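Local coordinates for niemann-Pick type C2 protein (PDB 3WEB) that binds oleic acid inside an immunoglobulin-like beta-sandwich and, as a lipid carrier, probably mediates chemical communication in the worker ant, at residues I17-D22 with E35-M40; I31-I36 with V99-P104; L108-E113 with F127-K132. All blocks are in the same frame, centred on the assembly; numbering follows the deposited sequence.

How the interactions relate
All three contacts lie around one bound oleic acid. Interactions 1 and 2 share Glu35 and Ile36, both on strand 34-44, and their centres are about 13 Å apart. Interaction 3 belongs to the other sheet of the sandwich, its centre about 12 Å from that of interaction 1. The two sheets meet where Ile18 CD1 lies 3.6 Å from Phe127 CZ and Met40 CB lies 3.8 Å from Trp112 CH2. Interaction 2 meets interaction 3 at the methyl end of the lipid, where Thr103 CG2 is 3.8 Å from Ile131 CG2. Ile18, Val38, Val99, Thr103, Ile110, Trp112 and Phe127 all touch the ligand.

Interaction 1: residues I17-D22 with E35-M40; sequences IISSCD and EIHVSM
Ile17 and Ile18 pair with Ser39 and Val38 in an antiparallel sheet of the immunoglobulin-like beta-sandwich. Strand 11-18 is an outermost strand of this three-strand sheet, and strand 34-44 runs down its middle.

Backbone bonds set the register. Ile17 and Ser39 form a hydrogen-bonded pair, with Ser39 N giving to Ile17 O at 2.8 Å and Ile17 N giving to Ser39 O. Ile18 and Val38 form the next, non-hydrogen-bonded pair, their CA atoms 4.6 Å apart. Ser19 N then gives to His37 O at 2.9 Å.

A side chain takes over where the chain leaves the strand in a type I turn from Ile18 to Cys21. Ser19 OG lies between its own backbone N and carbonyl carbon (chi1 63°), which brings it round to the neighbouring strand. It accepts His37 N at 2.9 Å in an almost straight bond, 173° at the hydrogen. Ser19 therefore holds both backbone polar atoms of His37.

Apolar packing lies on the inner face. Ile18 CG2 meets Ile36 CG2 at 3.7 Å, the two side chains crossing obliquely. Ile36 CD1 also rests against CB and OG of Ser20, whose OG is bonded to Ser29 O. Ile18 and Val38 touch the oleic acid from this face.

The outer face carries polar groups beside Ile17, whose CB faces Ser39 CB. His37 ND1 bonds to Thr96 OG1, and Ser39 OG to Glu92 OE2. One water completes the contact: it lies 2.6 Å from Ser19 OG and donates to Glu35 O at 3.2 Å.

Interaction 2: residues I31-I36 with V99-P104; sequences IRESEI and VEKATP. With OLA (oleic acid), chain B.
Arg32 reaches across to Val99, Glu100 and Thr103 along most of its length. Its CB lies 3.5 Å from Glu100 O and also touches Val99 CG1. CG sits between the backbone N and the carbonyl carbon (chi1 41°), and from there the chain is extended as far as NE. CD passes beside Thr103 O. NE has a long, weak ion pair with the C-terminal carboxylate of Lys132. At the tip, NH1 gives a hydrogen bond to Thr103 O at 3.2 Å. That oxygen lies at the edge of the guanidinium, close to its plane, and NH1 comes nearly along the C=O axis.

Backbone bonds tie the same segments together. Glu33 N gives to Val99 O at 2.6 Å in a bent bond, 137° at the hydrogen. Val99 N gives to Ser34 O. The carboxylate of Glu33 packs on the aliphatic part of Lys101, with Glu33 OE2 3.3 Å from Lys101 CD. Glu33 OE1 and Lys101 NZ are 4.1 Å apart, too far for a salt bridge.

The inner side is apolar. Val99 CG2 meets Ile36 CG1 at 3.7 Å. Thr103 OG1 gives to Glu100 O within a type I turn, while its CG2 lies 3.8 Å from oleic acid C18. The segment leading into strand 34-44 thus meets the loop after strand 91-99 at one end of the sandwich, and Val99 and Thr103 line the lipid pocket of this ML domain at the methyl end of the fatty acid.

Interaction 3: residues L108-E113 with F127-K132; sequences LEIMWE and FPAKIK. With OLA (oleic acid), chain B.
Ile110 and Phe127 lie side by side, pointing the same way, and with Ala129 they make the tight inner part of this contact. Ile110 CB sits over one face of the Phe127 ring as a CH-pi contact, 4.2 Å from the ring centroid. Ile110 CG2 touches Phe127 CE1, and Ile110 CD1 presses on Ala129 CB at 3.5 Å. Phe127 CG lies between its backbone N and carbonyl carbon (chi1 65°), which starts the ring off alongside Ile110. The ring turns its edge to the lipid, with oleic acid C11 near its plane and 3.7 Å from CZ. Further along, oleic acid C8 lies over one face of the Trp112 ring, 3.8 Å from CD2. An alanine in place of Phe127 would probably leave Ile110 CB and CG2 without the ring they pack on and open a gap beside the lipid chain.

Packing is looser where strand 121-131 ends, Leu108 CD2 lying 4.3 Å from Ile131 CD1. The outer face is looser too. Glu109 and Pro128 form a non-hydrogen-bonded pair there, both partly exposed, their CA atoms 4.2 Å apart. Glu109 CA also makes a CA-H...O contact with Phe127 O, at 3.4 Å.

Four backbone hydrogen bonds join the strands: two between Leu108 and Ala129, two between Ile110 and Phe127. The strands cross at 125°, far from strictly antiparallel. This is a strongly twisted beta hairpin whose inner face lines the lipid pocket of the ML-domain sandwich.

Interaction 1: residues I17-D22 with E35-M40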
loop_
_atom_site.group_PDB
_atom_site.type_symbol
_atom_site.label_atom_id
_atom_site.label_comp_id
_atom_site.label_asym_id
_atom_site.label_seq_id
_atom_site.Cartn_x
_atom_site.Cartn_y
_atom_site.Cartn_z
ATOM N N ILE A 17 0.189 -6.609 -6.064
ATOM C CA ILE A 17 -0.848 -6.935 -7.040
ATOM C C ILE A 17 -2.082 -6.096 -6.747
ATOM O O ILE A 17 -2.581 -6.090 -5.624
ATOM C CB ILE A 17 -1.238 -8.429 -7.026
ATOM C CG1 ILE A 17 -0.007 -9.311 -7.242
ATOM C CG2 ILE A 17 -2.317 -8.727 -8.063
ATOM C CD1 ILE A 17 -0.231 -10.775 -6.903
ATOM N N ILE A 18 -2.554 -5.381 -7.761
ATOM C CA ILE A 18 -3.802 -4.633 -7.665
ATOM C C ILE A 18 -4.732 -5.207 -8.727
ATOM O O ILE A 18 -4.388 -5.220 -9.906
ATOM C CB ILE A 18 -3.597 -3.119 -7.856
ATOM C CG1 ILE A 18 -2.635 -2.572 -6.789
ATOM C CG2 ILE A 18 -4.939 -2.392 -7.775
ATOM C CD1 ILE A 18 -2.287 -1.104 -6.949
ATOM N N SER A 19 -5.901 -5.668 -8.295
ATOM C CA SER A 19 -6.816 -6.448 -9.144
ATOM C C SER A 19 -7.251 -5.743 -10.419
ATOM O O SER A 19 -7.498 -6.397 -11.428
ATOM C CB SER A 19 -8.055 -6.881 -8.352
ATOM O OG SER A 19 -8.796 -5.755 -7.917
ATOM N N SER A 20 -7.332 -4.415 -10.377
ATOM C CA SER A 20 -7.869 -3.647 -11.498
ATOM C C SER A 20 -6.822 -3.275 -12.549
ATOM O O SER A 20 -7.168 -2.744 -13.606
ATOM C CB SER A 20 -8.546 -2.376 -10.975
ATOM O OG SER A 20 -7.636 -1.612 -10.205
ATOM N N CYS A 21 -5.547 -3.539 -12.274
ATOM C CA CYS A 21 -4.507 -3.127 -13.206
ATOM C C CYS A 21 -3.363 -4.114 -13.321
ATOM O O CYS A 21 -3.179 -4.970 -12.458
ATOM C CB CYS A 21 -3.958 -1.748 -12.830
ATOM S SG CYS A 21 -2.882 -1.726 -11.376
ATOM N N ASP A 22 -2.596 -3.962 -14.395
ATOM C CA ASP A 22 -1.422 -4.776 -14.636
ATOM C C ASP A 22 -0.212 -3.862 -14.861
ATOM O O ASP A 22 -0.349 -2.814 -15.487
ATOM C CB ASP A 22 -1.658 -5.642 -15.868
ATOM C CG ASP A 22 -0.621 -6.713 -16.016
ATOM O OD1 ASP A 22 -0.774 -7.776 -15.376
ATOM O OD2 ASP A 22 0.351 -6.489 -16.763
ATOM N N GLU A 35 -15.038 -3.157 -6.546
ATOM C CA GLU A 35 -14.148 -3.604 -5.479
ATOM C C GLU A 35 -12.739 -3.747 -6.035
ATOM O O GLU A 35 -12.540 -4.331 -7.104
ATOM C CB GLU A 35 -14.604 -4.945 -4.904
ATOM C CG GLU A 35 -15.765 -4.860 -3.926
ATOM C CD GLU A 35 -15.987 -6.155 -3.161
ATOM O OE1 GLU A 35 -15.609 -7.240 -3.664
ATOM O OE2 GLU A 35 -16.541 -6.087 -2.046
ATOM N N ILE A 36 -11.772 -3.195 -5.312
ATOM C CA ILE A 36 -10.367 -3.315 -5.673
ATOM C C ILE A 36 -9.714 -4.216 -4.635
ATOM O O ILE A 36 -9.864 -3.992 -3.428
ATOM C CB ILE A 36 -9.653 -1.942 -5.696
ATOM C CG1 ILE A 36 -10.439 -0.905 -6.520
ATOM C CG2 ILE A 36 -8.213 -2.075 -6.190
ATOM C CD1 ILE A 36 -10.627 -1.255 -7.983
ATOM N N HIS A 37 -9.022 -5.245 -5.112
ATOM C CA HIS A 37 -8.269 -6.134 -4.234
ATOM C C HIS A 37 -6.780 -5.863 -4.371
ATOM O O HIS A 37 -6.231 -5.897 -5.468
ATOM C CB HIS A 37 -8.587 -7.591 -4.555
ATOM C CG HIS A 37 -10.048 -7.853 -4.742
ATOM N ND1 HIS A 37 -10.955 -7.788 -3.704
ATOM C CD2 HIS A 37 -10.765 -8.159 -5.849
ATOM C CE1 HIS A 37 -12.165 -8.058 -4.163
ATOM N NE2 HIS A 37 -12.077 -8.285 -5.462
ATOM N N VAL A 38 -6.131 -5.593 -3.245
ATOM C CA VAL A 38 -4.708 -5.239 -3.241
ATOM C C VAL A 38 -3.966 -6.261 -2.400
ATOM O O VAL A 38 -4.426 -6.616 -1.314
ATOM C CB VAL A 38 -4.458 -3.828 -2.669
ATOM C CG1 VAL A 38 -2.963 -3.501 -2.641
ATOM C CG2 VAL A 38 -5.218 -2.777 -3.464
ATOM N N SER A 39 -2.839 -6.744 -2.917
ATOM C CA SER A 39 -1.956 -7.646 -2.184
ATOM C C SER A 39 -0.535 -7.089 -2.175
ATOM O O SER A 39 -0.073 -6.544 -3.177
ATOM C CB SER A 39 -1.945 -9.041 -2.833
ATOM O OG SER A 39 -0.933 -9.860 -2.261
ATOM N N MET A 40 0.156 -7.223 -1.043
ATOM C CA MET A 40 1.591 -6.921 -0.983
ATOM C C MET A 40 2.338 -8.033 -0.269
ATOM O O MET A 40 1.977 -8.386 0.850
ATOM C CB MET A 40 1.855 -5.593 -0.262
ATOM C CG MET A 40 3.327 -5.383 0.087
ATOM S SD MET A 40 3.761 -3.721 0.659
ATOM C CE MET A 40 2.973 -3.712 2.262
HETATM O O HOH W 1 -10.768 -5.327 -9.630
#

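Interaction 2: residues I31-I36 with V99-P104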
loop_
_atom_site.group_PDB
_atom_site.type_symbol
_atom_site.label_atom_id
_atom_site.label_comp_id
_atom_site.label_asym_id
_atom_site.label_seq_id
_atom_site.Cartn_x
_atom_site.Cartn_y
_atom_site.Cartn_z
ATOM N N ILE A 31 -10.764 1.303 -11.109
ATOM C CA ILE A 31 -12.126 1.427 -11.633
ATOM C C ILE A 31 -13.077 1.849 -10.519
ATOM O O ILE A 31 -13.160 1.187 -9.485
ATOM C CB ILE A 31 -12.629 0.106 -12.269
ATOM C CG1 ILE A 31 -11.544 -0.571 -13.132
ATOM C CG2 ILE A 31 -13.931 0.332 -13.035
ATOM C CD1 ILE A 31 -11.108 0.191 -14.373
ATOM N N ARG A 32 -13.787 2.954 -10.726
ATOM C CA ARG A 32 -14.816 3.370 -9.778
ATOM C C ARG A 32 -16.050 2.478 -9.899
ATOM O O ARG A 32 -16.267 1.838 -10.935
ATOM C CB ARG A 32 -15.168 4.856 -9.920
ATOM C CG ARG A 32 -15.251 5.370 -11.343
ATOM C CD ARG A 32 -15.084 6.879 -11.364
ATOM N NE ARG A 32 -15.171 7.426 -12.715
ATOM C CZ ARG A 32 -15.247 8.725 -12.995
ATOM N NH1 ARG A 32 -15.249 9.623 -12.018
ATOM N NH2 ARG A 32 -15.324 9.128 -14.259
ATOM N N GLU A 33 -16.831 2.433 -8.823
ATOM C CA GLU A 33 -17.979 1.525 -8.680
ATOM C C GLU A 33 -17.576 0.054 -8.788
ATOM O O GLU A 33 -18.299 -0.764 -9.353
ATOM C CB GLU A 33 -19.101 1.876 -9.665
ATOM C CG GLU A 33 -19.608 3.300 -9.517
ATOM C CD GLU A 33 -21.020 3.473 -10.034
ATOM O OE1 GLU A 33 -21.250 3.265 -11.245
ATOM O OE2 GLU A 33 -21.900 3.820 -9.216
ATOM N N SER A 34 -16.410 -0.266 -8.233
ATOM C CA SER A 34 -15.911 -1.633 -8.205
ATOM C C SER A 34 -15.095 -1.889 -6.943
ATOM O O SER A 34 -14.546 -0.956 -6.344
ATOM C CB SER A 34 -15.063 -1.934 -9.446
ATOM O OG SER A 34 -13.761 -1.384 -9.329
ATOM N N GLU A 35 -15.038 -3.157 -6.546
ATOM C CA GLU A 35 -14.148 -3.604 -5.479
ATOM C C GLU A 35 -12.739 -3.747 -6.035
ATOM O O GLU A 35 -12.540 -4.331 -7.104
ATOM C CB GLU A 35 -14.604 -4.945 -4.904
ATOM C CG GLU A 35 -15.765 -4.860 -3.926
ATOM C CD GLU A 35 -15.987 -6.155 -3.161
ATOM O OE1 GLU A 35 -15.609 -7.240 -3.664
ATOM O OE2 GLU A 35 -16.541 -6.087 -2.046
ATOM N N ILE A 36 -11.772 -3.195 -5.312
ATOM C CA ILE A 36 -10.367 -3.315 -5.673
ATOM C C ILE A 36 -9.714 -4.216 -4.635
ATOM O O ILE A 36 -9.864 -3.992 -3.428
ATOM C CB ILE A 36 -9.653 -1.942 -5.696
ATOM C CG1 ILE A 36 -10.439 -0.905 -6.520
ATOM C CG2 ILE A 36 -8.213 -2.075 -6.190
ATOM C CD1 ILE A 36 -10.627 -1.255 -7.983
ATOM N N VAL A 99 -14.373 1.558 -4.500
ATOM C CA VAL A 99 -14.226 2.917 -5.007
ATOM C C VAL A 99 -15.600 3.440 -5.427
ATOM O O VAL A 99 -16.213 2.911 -6.356
ATOM C CB VAL A 99 -13.231 2.985 -6.186
ATOM C CG1 VAL A 99 -13.035 4.424 -6.643
ATOM C CG2 VAL A 99 -11.896 2.375 -5.790
ATOM N N GLU A 100 -16.068 4.474 -4.728
ATOM C CA GLU A 100 -17.378 5.086 -4.972
ATOM C C GLU A 100 -17.456 5.810 -6.316
ATOM O O GLU A 100 -16.428 6.168 -6.898
ATOM C CB GLU A 100 -17.715 6.076 -3.853
ATOM C CG GLU A 100 -18.125 5.439 -2.536
ATOM C CD GLU A 100 -18.587 6.464 -1.514
ATOM O OE1 GLU A 100 -19.424 7.329 -1.864
ATOM O OE2 GLU A 100 -18.116 6.404 -0.356
ATOM N N LYS A 101 -18.680 6.030 -6.797
ATOM C CA LYS A 101 -18.915 6.845 -7.991
ATOM C C LYS A 101 -18.507 8.300 -7.738
ATOM O O LYS A 101 -18.032 8.985 -8.647
ATOM C CB LYS A 101 -20.383 6.769 -8.426
ATOM C CG LYS A 101 -20.624 7.196 -9.868
ATOM C CD LYS A 101 -22.052 6.920 -10.316
ATOM C CE LYS A 101 -22.196 7.104 -11.820
ATOM N NZ LYS A 101 -23.453 6.504 -12.348
ATOM N N ALA A 102 -18.675 8.747 -6.492
ATOM C CA ALA A 102 -18.319 10.108 -6.069
ATOM C C ALA A 102 -16.809 10.390 -6.095
ATOM O O ALA A 102 -16.376 11.519 -5.832
ATOM C CB ALA A 102 -18.894 10.399 -4.688
ATOM N N THR A 103 -16.018 9.363 -6.411
ATOM C CA THR A 103 -14.571 9.500 -6.545
ATOM C C THR A 103 -14.235 10.231 -7.846
ATOM O O THR A 103 -14.683 9.820 -8.924
ATOM C CB THR A 103 -13.863 8.126 -6.520
ATOM O OG1 THR A 103 -14.282 7.389 -5.365
ATOM C CG2 THR A 103 -12.345 8.291 -6.483
ATOM N N PRO A 104 -13.455 11.325 -7.748
ATOM C CA PRO A 104 -13.045 12.076 -8.934
ATOM C C PRO A 104 -12.148 11.251 -9.850
ATOM O O PRO A 104 -11.335 10.457 -9.371
ATOM C CB PRO A 104 -12.256 13.254 -8.350
ATOM C CG PRO A 104 -11.799 12.788 -7.008
ATOM C CD PRO A 104 -12.916 11.921 -6.509
HETATM C C1 OLA B . -8.215 1.361 4.138
HETATM O O1 OLA B . -7.514 1.110 5.146
HETATM O O2 OLA B . -8.971 2.357 4.068
HETATM C C2 OLA B . -8.155 0.417 2.958
HETATM C C3 OLA B . -7.574 1.119 1.734
HETATM C C4 OLA B . -6.480 0.283 1.082
HETATM C C5 OLA B . -5.116 0.949 1.202
HETATM C C6 OLA B . -4.156 0.471 0.119
HETATM C C7 OLA B . -3.844 1.614 -0.839
HETATM C C8 OLA B . -2.809 1.242 -1.900
HETATM C C9 OLA B . -3.452 0.475 -3.040
HETATM C C10 OLA B . -4.044 1.047 -4.093
HETATM C C11 OLA B . -4.146 2.545 -4.282
HETATM C C12 OLA B . -5.469 2.886 -4.952
HETATM C C13 OLA B . -6.116 4.100 -4.299
HETATM C C14 OLA B . -7.562 4.243 -4.760
HETATM C C15 OLA B . -8.041 5.685 -4.639
HETATM C C16 OLA B . -9.057 5.827 -3.512
HETATM C C17 OLA B . -10.459 6.057 -4.065
HETATM C C18 OLA B . -11.276 6.937 -3.144
#

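Interaction 3: residues L108-E113 with F127-K132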
loop_
_atom_site.group_PDB
_atom_site.type_symbol
_atom_site.label_atom_id
_atom_site.label_comp_id
_atom_site.label_asym_id
_atom_site.label_seq_id
_atom_site.Cartn_x
_atom_site.Cartn_y
_atom_site.Cartn_z
ATOM N N LEU A 108 -2.734 10.346 -10.711
ATOM C CA LEU A 108 -1.846 10.777 -9.635
ATOM C C LEU A 108 -0.870 9.672 -9.248
ATOM O O LEU A 108 -1.145 8.484 -9.456
ATOM C CB LEU A 108 -2.654 11.217 -8.406
ATOM C CG LEU A 108 -3.238 10.177 -7.438
ATOM C CD1 LEU A 108 -3.842 10.884 -6.231
ATOM C CD2 LEU A 108 -4.264 9.261 -8.090
ATOM N N GLU A 109 0.269 10.068 -8.693
ATOM C CA GLU A 109 1.175 9.106 -8.082
ATOM C C GLU A 109 0.683 8.814 -6.681
ATOM O O GLU A 109 0.277 9.717 -5.942
ATOM C CB GLU A 109 2.603 9.635 -8.005
ATOM C CG GLU A 109 3.379 9.590 -9.310
ATOM C CD GLU A 109 4.826 9.998 -9.117
ATOM O OE1 GLU A 109 5.072 11.140 -8.667
ATOM O OE2 GLU A 109 5.725 9.176 -9.400
ATOM N N ILE A 110 0.725 7.540 -6.324
ATOM C CA ILE A 110 0.309 7.096 -5.008
ATOM C C ILE A 110 1.549 6.604 -4.275
ATOM O O ILE A 110 2.397 5.932 -4.869
ATOM C CB ILE A 110 -0.771 5.997 -5.115
ATOM C CG1 ILE A 110 -2.090 6.622 -5.582
ATOM C CG2 ILE A 110 -0.961 5.277 -3.782
ATOM C CD1 ILE A 110 -3.112 5.622 -6.068
ATOM N N MET A 111 1.668 6.980 -3.003
ATOM C CA MET A 111 2.721 6.466 -2.140
ATOM C C MET A 111 2.077 5.786 -0.953
ATOM O O MET A 111 1.195 6.347 -0.314
ATOM C CB MET A 111 3.653 7.575 -1.663
ATOM C CG MET A 111 4.503 8.200 -2.763
ATOM S SD MET A 111 5.446 9.615 -2.156
ATOM C CE MET A 111 6.245 8.892 -0.720
ATOM N N TRP A 112 2.525 4.572 -0.665
ATOM C CA TRP A 112 1.879 3.744 0.336
ATOM C C TRP A 112 2.947 3.102 1.198
ATOM O O TRP A 112 3.846 2.427 0.683
ATOM C CB TRP A 112 1.018 2.696 -0.376
ATOM C CG TRP A 112 0.360 1.671 0.494
ATOM C CD1 TRP A 112 -0.299 1.882 1.675
ATOM C CD2 TRP A 112 0.242 0.270 0.212
ATOM N NE1 TRP A 112 -0.791 0.696 2.160
ATOM C CE2 TRP A 112 -0.475 -0.311 1.283
ATOM C CE3 TRP A 112 0.689 -0.552 -0.835
ATOM C CZ2 TRP A 112 -0.761 -1.684 1.342
ATOM C CZ3 TRP A 112 0.397 -1.922 -0.780
ATOM C CH2 TRP A 112 -0.318 -2.472 0.308
ATOM N N GLU A 113 2.849 3.331 2.508
ATOM C CA GLU A 113 3.866 2.887 3.454
ATOM C C GLU A 113 3.300 2.030 4.576
ATOM O O GLU A 113 2.177 2.238 5.029
ATOM C CB GLU A 113 4.581 4.086 4.097
ATOM C CG GLU A 113 5.065 5.161 3.135
ATOM C CD GLU A 113 5.775 6.304 3.844
ATOM O OE1 GLU A 113 5.587 6.468 5.073
ATOM O OE2 GLU A 113 6.525 7.040 3.166
ATOM N N PHE A 127 3.637 4.343 -7.046
ATOM C CA PHE A 127 3.212 3.972 -8.398
ATOM C C PHE A 127 2.247 4.995 -8.989
ATOM O O PHE A 127 1.561 5.710 -8.239
ATOM C CB PHE A 127 2.602 2.561 -8.405
ATOM C CG PHE A 127 1.331 2.440 -7.619
ATOM C CD1 PHE A 127 1.363 2.256 -6.240
ATOM C CD2 PHE A 127 0.102 2.484 -8.263
ATOM C CE1 PHE A 127 0.182 2.131 -5.523
ATOM C CE2 PHE A 127 -1.078 2.366 -7.557
ATOM C CZ PHE A 127 -1.036 2.191 -6.181
ATOM N N PRO A 128 2.205 5.094 -10.332
ATOM C CA PRO A 128 1.228 5.983 -10.959
ATOM C C PRO A 128 -0.137 5.304 -11.099
ATOM O O PRO A 128 -0.219 4.130 -11.500
ATOM C CB PRO A 128 1.836 6.252 -12.333
ATOM C CG PRO A 128 2.612 5.007 -12.645
ATOM C CD PRO A 128 3.060 4.421 -11.331
ATOM N N ALA A 129 -1.202 6.031 -10.770
ATOM C CA ALA A 129 -2.555 5.488 -10.937
ATOM C C ALA A 129 -3.466 6.407 -11.741
ATOM O O ALA A 129 -3.243 7.617 -11.822
ATOM C CB ALA A 129 -3.183 5.181 -9.586
ATOM N N LYS A 130 -4.493 5.815 -12.333
ATOM C CA LYS A 130 -5.515 6.589 -13.006
ATOM C C LYS A 130 -6.874 6.085 -12.564
ATOM O O LYS A 130 -7.231 4.935 -12.821
ATOM C CB LYS A 130 -5.357 6.504 -14.522
ATOM C CG LYS A 130 -6.237 7.494 -15.274
ATOM C CD LYS A 130 -5.916 7.500 -16.756
ATOM C CE LYS A 130 -6.904 8.369 -17.513
ATOM N NZ LYS A 130 -6.693 8.265 -18.983
ATOM N N ILE A 131 -7.614 6.945 -11.871
ATOM C CA ILE A 131 -8.961 6.613 -11.443
ATOM C C ILE A 131 -9.878 6.905 -12.620
ATOM O O ILE A 131 -9.896 8.032 -13.124
ATOM C CB ILE A 131 -9.383 7.421 -10.199
ATOM C CG1 ILE A 131 -8.360 7.228 -9.073
ATOM C CG2 ILE A 131 -10.781 7.008 -9.751
ATOM C CD1 ILE A 131 -8.457 8.233 -7.945
ATOM N N LYS A 132 -10.619 5.893 -13.066
ATOM C CA LYS A 132 -11.386 5.990 -14.319
ATOM C C LYS A 132 -12.711 5.232 -14.283
ATOM O O LYS A 132 -12.935 4.346 -13.460
ATOM C CB LYS A 132 -10.537 5.523 -15.512
ATOM C CG LYS A 132 -10.027 4.086 -15.423
ATOM C CD LYS A 132 -9.278 3.658 -16.682
ATOM C CE LYS A 132 -7.860 4.213 -16.716
ATOM N NZ LYS A 132 -7.037 3.667 -17.833
ATOM O OXT LYS A 132 -13.602 5.495 -15.095
HETATM C C1 OLA B . -8.215 1.361 4.138
HETATM O O1 OLA B . -7.514 1.110 5.146
HETATM O O2 OLA B . -8.971 2.357 4.068
HETATM C C2 OLA B . -8.155 0.417 2.958
HETATM C C3 OLA B . -7.574 1.119 1.734
HETATM C C4 OLA B . -6.480 0.283 1.082
HETATM C C5 OLA B . -5.116 0.949 1.202
HETATM C C6 OLA B . -4.156 0.471 0.119
HETATM C C7 OLA B . -3.844 1.614 -0.839
HETATM C C8 OLA B . -2.809 1.242 -1.900
HETATM C C9 OLA B . -3.452 0.475 -3.040
HETATM C C10 OLA B . -4.044 1.047 -4.093
HETATM C C11 OLA B . -4.146 2.545 -4.282
HETATM C C12 OLA B . -5.469 2.886 -4.952
HETATM C C13 OLA B . -6.116 4.100 -4.299
HETATM C C14 OLA B . -7.562 4.243 -4.760
HETATM C C15 OLA B . -8.041 5.685 -4.639
HETATM C C16 OLA B . -9.057 5.827 -3.512
HETATM C C17 OLA B . -10.459 6.057 -4.065
HETATM C C18 OLA B . -11.276 6.937 -3.144
#